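Local coordinates for tyrosine recombinase XerH (Helicobacter pylori, PDB 5JK0) that catalyses site-specific DNA recombination by cutting and rejoining strands at difH through a tyrosine nucleophile, and takes part in chromosome segregation, at the interface of chains A and B. Sequence-based numbering; all coordinates share one arbitrary frame. Chains: chain A/B, Tyrosine recombinase XerH.

Contact 1: the interface of chains A and B. Residues chain A 321, 346, 348, 352; chain B 326, 328-329, 332.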
ATOM      1  N   TYR A 321      21.663 -18.906 -12.125  1.00 26.92           N
ATOM      2  CA  TYR A 321      22.640 -17.923 -11.670  1.00 27.20           C
ATOM      3  C   TYR A 321      24.037 -18.280 -12.170  1.00 29.55           C
ATOM      4  O   TYR A 321      24.853 -17.401 -12.448  1.00 29.69           O
ATOM      5  CB  TYR A 321      22.641 -17.811 -10.143  1.00 24.88           C
ATOM      6  CG  TYR A 321      23.505 -16.676  -9.637  1.00 25.16           C
ATOM      7  CD1 TYR A 321      23.033 -15.369  -9.635  1.00 24.67           C
ATOM      8  CD2 TYR A 321      24.795 -16.908  -9.177  1.00 27.49           C
ATOM      9  CE1 TYR A 321      23.819 -14.325  -9.186  1.00 27.42           C
ATOM     10  CE2 TYR A 321      25.590 -15.870  -8.723  1.00 30.50           C
ATOM     11  CZ  TYR A 321      25.097 -14.580  -8.732  1.00 29.64           C
ATOM     12  OH  TYR A 321      25.881 -13.540  -8.282  1.00 29.74           O
ATOM     13  N   THR A 346      23.655 -18.464  -4.365  1.00 53.21           N
ATOM     14  CA  THR A 346      24.905 -17.823  -4.762  1.00 49.22           C
ATOM     15  C   THR A 346      26.012 -18.029  -3.733  1.00 52.12           C
ATOM     16  O   THR A 346      25.746 -18.278  -2.557  1.00 39.32           O
ATOM     17  CB  THR A 346      24.726 -16.304  -4.977  1.00 47.32           C
ATOM     18  OG1 THR A 346      24.598 -15.650  -3.708  1.00 36.39           O
ATOM     19  CG2 THR A 346      23.496 -16.016  -5.826  1.00 44.90           C
ATOM     20  N   PHE A 348      29.909 -16.090  -2.870  1.00 43.05           N
ATOM     21  CA  PHE A 348      30.801 -14.997  -3.237  1.00 40.76           C
ATOM     22  C   PHE A 348      32.253 -15.273  -2.861  1.00 42.32           C
ATOM     23  O   PHE A 348      32.566 -15.538  -1.700  1.00 42.57           O
ATOM     24  CB  PHE A 348      30.334 -13.694  -2.582  1.00 38.46           C
ATOM     25  CG  PHE A 348      31.185 -12.504  -2.922  1.00 37.70           C
ATOM     26  CD1 PHE A 348      31.055 -11.871  -4.148  1.00 36.58           C
ATOM     27  CD2 PHE A 348      32.113 -12.013  -2.016  1.00 36.15           C
ATOM     28  CE1 PHE A 348      31.837 -10.775  -4.466  1.00 33.79           C
ATOM     29  CE2 PHE A 348      32.895 -10.915  -2.326  1.00 34.67           C
ATOM     30  CZ  PHE A 348      32.756 -10.296  -3.554  1.00 32.81           C
ATOM     31  N   ARG A 352      37.106 -11.342  -4.898  1.00 35.25           N
ATOM     32  CA  ARG A 352      36.384 -10.539  -5.865  1.00 33.18           C
ATOM     33  C   ARG A 352      36.110  -9.109  -5.391  1.00 31.09           C
ATOM     34  O   ARG A 352      35.649  -8.309  -6.131  1.00 30.89           O
ATOM     35  CB  ARG A 352      35.156 -11.255  -6.400  1.00 32.52           C
ATOM     36  CG  ARG A 352      35.504 -12.483  -7.220  1.00 34.85           C
ATOM     37  CD  ARG A 352      34.328 -13.070  -7.955  1.00 36.63           C
ATOM     38  NE  ARG A 352      33.627 -12.073  -8.721  1.00 36.80           N
ATOM     39  CZ  ARG A 352      32.375 -11.722  -8.514  1.00 37.64           C
ATOM     40  NH1 ARG A 352      31.675 -12.313  -7.595  1.00 39.07           N
ATOM     41  NH2 ARG A 352      31.824 -10.811  -9.244  1.00 35.90           N
TER
ATOM     42  N   ASP B 326      26.614  -5.949 -10.801  1.00 28.42           N
ATOM     43  CA  ASP B 326      26.674  -7.139  -9.962  1.00 26.73           C
ATOM     44  C   ASP B 326      26.098  -6.830  -8.581  1.00 24.11           C
ATOM     45  O   ASP B 326      26.736  -6.164  -7.766  1.00 24.93           O
ATOM     46  CB  ASP B 326      28.119  -7.634  -9.851  1.00 26.87           C
ATOM     47  CG  ASP B 326      28.218  -9.055  -9.320  1.00 27.96           C
ATOM     48  OD1 ASP B 326      27.366  -9.460  -8.502  1.00 25.73           O
ATOM     49  OD2 ASP B 326      29.160  -9.770  -9.726  1.00 30.06           O
ATOM     50  N   ILE B 328      25.306  -8.847  -6.016  1.00 23.77           N
ATOM     51  CA  ILE B 328      25.987  -9.527  -4.919  1.00 23.36           C
ATOM     52  C   ILE B 328      27.264  -8.775  -4.553  1.00 22.00           C
ATOM     53  O   ILE B 328      27.588  -8.616  -3.375  1.00 21.83           O
ATOM     54  CB  ILE B 328      26.321 -10.992  -5.277  1.00 24.42           C
ATOM     55  CG1 ILE B 328      25.039 -11.811  -5.436  1.00 24.94           C
ATOM     56  CG2 ILE B 328      27.211 -11.621  -4.212  1.00 24.90           C
ATOM     57  CD1 ILE B 328      24.222 -11.928  -4.165  1.00 26.91           C
ATOM     58  N   LEU B 329      27.975  -8.301  -5.572  1.00 22.75           N
ATOM     59  CA  LEU B 329      29.194  -7.523  -5.376  1.00 22.94           C
ATOM     60  C   LEU B 329      28.914  -6.238  -4.604  1.00 23.03           C
ATOM     61  O   LEU B 329      29.715  -5.818  -3.770  1.00 23.63           O
ATOM     62  CB  LEU B 329      29.843  -7.193  -6.722  1.00 22.02           C
ATOM     63  CG  LEU B 329      31.149  -6.395  -6.683  1.00 21.82           C
ATOM     64  CD1 LEU B 329      32.230  -7.162  -5.928  1.00 21.28           C
ATOM     65  CD2 LEU B 329      31.614  -6.056  -8.095  1.00 22.55           C
ATOM     66  N   GLU B 332      28.267  -7.190  -0.838  1.00 21.74           N
ATOM     67  CA  GLU B 332      29.495  -7.587  -0.157  1.00 23.15           C
ATOM     68  C   GLU B 332      30.437  -6.408   0.065  1.00 24.28           C
ATOM     69  O   GLU B 332      31.101  -6.321   1.099  1.00 25.35           O
ATOM     70  CB  GLU B 332      30.206  -8.685  -0.952  1.00 24.83           C
ATOM     71  CG  GLU B 332      29.431  -9.990  -1.031  1.00 28.35           C
ATOM     72  CD  GLU B 332      29.422 -10.746   0.286  1.00 34.22           C
ATOM     73  OE1 GLU B 332      30.282 -10.459   1.145  1.00 38.20           O
ATOM     74  OE2 GLU B 332      28.554 -11.627   0.462  1.00 35.92           O
TER
HETATM   75  O   HOH W   1      25.068 -10.862  -8.533  1.00 25.47           O
HETATM   76  O   HOH W   2      29.273 -11.482  -7.478  1.00 29.03           O
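A:Phe348 and B:Glu332 show how an aromatic side chain from a C-terminal segment can lie on a neighbouring subunit's helix, here 327-334 of chain B. Over one face of the ring sits the CG methylene of B:Glu332, 3.6 Å from the ring centroid and offset toward the rim in a CH-pi contact. The bend of B:Glu332 at chi2 (-73°) brings its carboxylate over the rim, and its plane ends up 6° from that of the ring. On the same side, A:Phe348 CE1 meets the B:Leu329 CD1 methyl at the rim at 3.9 Å, while CD1 of the ring packs against B:Ile328 CG2. With CG anti to the backbone N (chi1 -179°), A:Phe348 lays its ring across the three side chains.

B:Ile328 extends the contact toward two hydroxyl groups of chain A. Its other branch turns toward A:Tyr321 and A:Thr346: CG1 approaches the phenol A:Tyr321 OH, and the terminal CD1 faces A:Thr346 OG1. On the chain A side, A:Thr346 CG2 caps the centre of the A:Tyr321 ring, 3.4 Å above its plane.

The polar part centres on B:Asp326. A:Arg352 NH2 gives a hydrogen bond and salt bridge of 2.9 Å to B:Asp326 OD2; the acceptor lies in the guanidinium plane, whereas the donor meets the syn side of the carboxylate from out of its plane. One water joins A:Arg352 NH1 to OD2, doubling the link. Another is shared by the A:Tyr321 phenol, B:Asp326 OD1 and the B:Ile328 backbone N. B:Asp326 also caps the N-terminal end of helix 327-334: B:Leu329 N, 3.2 Å from B:Asp326 OD1, approaches from above the carboxylate plane and steadies the group.

Together these contacts join the catalytic regions of two XerH subunits. Since A:Thr346 directly follows the nucleophile A:Tyr345, the contact may help couple subunit packing to placement of that tyrosine.

Contact 2: the interface of chains A and B. Residues chain A 150-151; chain B 103, 146, 150-151.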
ATOM      1  N   LYS A 150      -9.824  -6.805  33.717  1.00 45.40           N
ATOM      2  CA  LYS A 150      -8.413  -7.071  33.970  1.00 42.20           C
ATOM      3  C   LYS A 150      -8.025  -8.430  33.404  1.00 38.12           C
ATOM      4  O   LYS A 150      -8.881  -9.287  33.184  1.00 36.10           O
ATOM      5  CB  LYS A 150      -8.105  -7.013  35.467  1.00 43.22           C
ATOM      6  CG  LYS A 150      -8.154  -5.612  36.056  1.00 46.19           C
ATOM      7  CD  LYS A 150      -7.591  -5.592  37.469  1.00 47.37           C
ATOM      8  CE  LYS A 150      -7.481  -4.172  38.004  1.00 49.64           C
ATOM      9  NZ  LYS A 150      -6.842  -4.119  39.349  1.00 50.45           N
ATOM     10  N   SER A 151      -6.733  -8.627  33.167  1.00 35.87           N
ATOM     11  CA  SER A 151      -6.267  -9.850  32.527  1.00 32.99           C
ATOM     12  C   SER A 151      -4.998 -10.395  33.170  1.00 30.96           C
ATOM     13  O   SER A 151      -4.325  -9.702  33.932  1.00 32.00           O
ATOM     14  CB  SER A 151      -6.020  -9.600  31.038  1.00 33.15           C
ATOM     15  OG  SER A 151      -7.171  -9.048  30.421  1.00 36.26           O
TER
ATOM     16  N   LYS B 103      -5.233   5.259  34.313  1.00 24.06           N
ATOM     17  CA  LYS B 103      -6.194   4.448  33.572  1.00 25.82           C
ATOM     18  C   LYS B 103      -6.995   5.265  32.562  1.00 27.06           C
ATOM     19  O   LYS B 103      -7.625   4.706  31.664  1.00 28.15           O
ATOM     20  CB  LYS B 103      -7.154   3.748  34.538  1.00 26.47           C
ATOM     21  CG  LYS B 103      -6.495   2.718  35.434  1.00 28.44           C
ATOM     22  CD  LYS B 103      -7.524   2.010  36.301  1.00 31.50           C
ATOM     23  CE  LYS B 103      -6.880   0.925  37.146  1.00 33.94           C
ATOM     24  NZ  LYS B 103      -7.883   0.210  37.983  1.00 36.77           N
ATOM     25  N   ASP B 146      -1.554  -6.531  40.064  1.00 41.98           N
ATOM     26  CA  ASP B 146      -2.043  -6.311  41.421  1.00 45.07           C
ATOM     27  C   ASP B 146      -1.636  -7.474  42.322  1.00 47.16           C
ATOM     28  O   ASP B 146      -0.802  -8.297  41.944  1.00 47.76           O
ATOM     29  CB  ASP B 146      -3.566  -6.118  41.436  1.00 47.38           C
ATOM     30  CG  ASP B 146      -4.315  -7.227  40.710  1.00 52.20           C
ATOM     31  OD1 ASP B 146      -3.897  -8.401  40.785  1.00 55.02           O
ATOM     32  OD2 ASP B 146      -5.338  -6.917  40.064  1.00 53.19           O
ATOM     33  N   LYS B 150      -3.428  -9.882  38.620  1.00 44.84           N
ATOM     34  CA  LYS B 150      -4.221  -9.409  37.491  1.00 43.75           C
ATOM     35  C   LYS B 150      -3.710  -8.056  37.004  1.00 40.30           C
ATOM     36  O   LYS B 150      -3.184  -7.263  37.784  1.00 40.31           O
ATOM     37  CB  LYS B 150      -5.701  -9.329  37.868  1.00 45.24           C
ATOM     38  CG  LYS B 150      -6.377 -10.689  37.957  1.00 48.96           C
ATOM     39  CD  LYS B 150      -6.133 -11.497  36.688  1.00 51.43           C
ATOM     40  CE  LYS B 150      -6.814 -12.857  36.744  1.00 55.79           C
ATOM     41  NZ  LYS B 150      -8.298 -12.738  36.776  1.00 57.01           N
ATOM     42  N   SER B 151      -3.869  -7.796  35.710  1.00 37.59           N
ATOM     43  CA  SER B 151      -3.254  -6.628  35.091  1.00 36.13           C
ATOM     44  C   SER B 151      -4.254  -5.728  34.373  1.00 34.62           C
ATOM     45  O   SER B 151      -5.224  -6.204  33.783  1.00 34.66           O
ATOM     46  CB  SER B 151      -2.175  -7.074  34.102  1.00 36.50           C
ATOM     47  OG  SER B 151      -1.276  -7.987  34.705  1.00 39.03           O
TER
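A short antiparallel beta bridge between two copies of the same loop forms this homotypic interface, a small example of backbone pairing that probably helps tie neighbouring recombinase subunits together in the DNA-bound assembly. A:Ser151 and B:Ser151 face each other and exchange a reciprocal pair of hydrogen bonds. A:Ser151 N donates to B:Ser151 O at 2.9 Å, and B:Ser151 N donates to A:Ser151 O at 2.6 Å. Because main-chain groups supply both bonds, the pairing itself makes little demand on the serine side chains.

The flanking residues break the symmetry. The A:Lys150 side chain passes B:Ser151, its CB 3.4 Å from the B:Ser151 carbonyl O, and runs on toward B:Asp146. Its chain is extended beyond CG (chi3 173°), which carries the ammonium NZ to a salt bridge of 3.3 Å with B:Asp146 OD2. B:Lys150 follows another course: the bend at chi2 (-52°) lays its CD methylene 3.8 Å from A:Ser151 O. On the far side of A:Lys150, the ammonium NZ of B:Lys103 comes within 4.7 Å of A:Lys150 NZ, a like-charged neighbour whose effect the B:Asp146 carboxylate probably offsets.

B:Asp146 thus serves both chains: OD2 receives A:Lys150 NZ through its anti lone pair, while OD1 accepts B:Lys150 N at 2.7 Å from above the carboxylate plane.

Contacts 1 and 2 belong to one interface between the same two chains, yet their centres lie about 53 Å apart and they share no residue. Contact 1 joins helix 327-334 of chain B to the C-terminal part of chain A, about 22 Å from A:Arg214 of the active site. Contact 2 pairs loops that follow helix 123-143, with its centre about 42 Å from B:Arg214. The subunits therefore touch at two widely separated places. The whole interface is not an exact two-fold, and the two chains contribute differently to contact 1; the distant loop pairing may help hold the assembly together while the catalytic regions adjust.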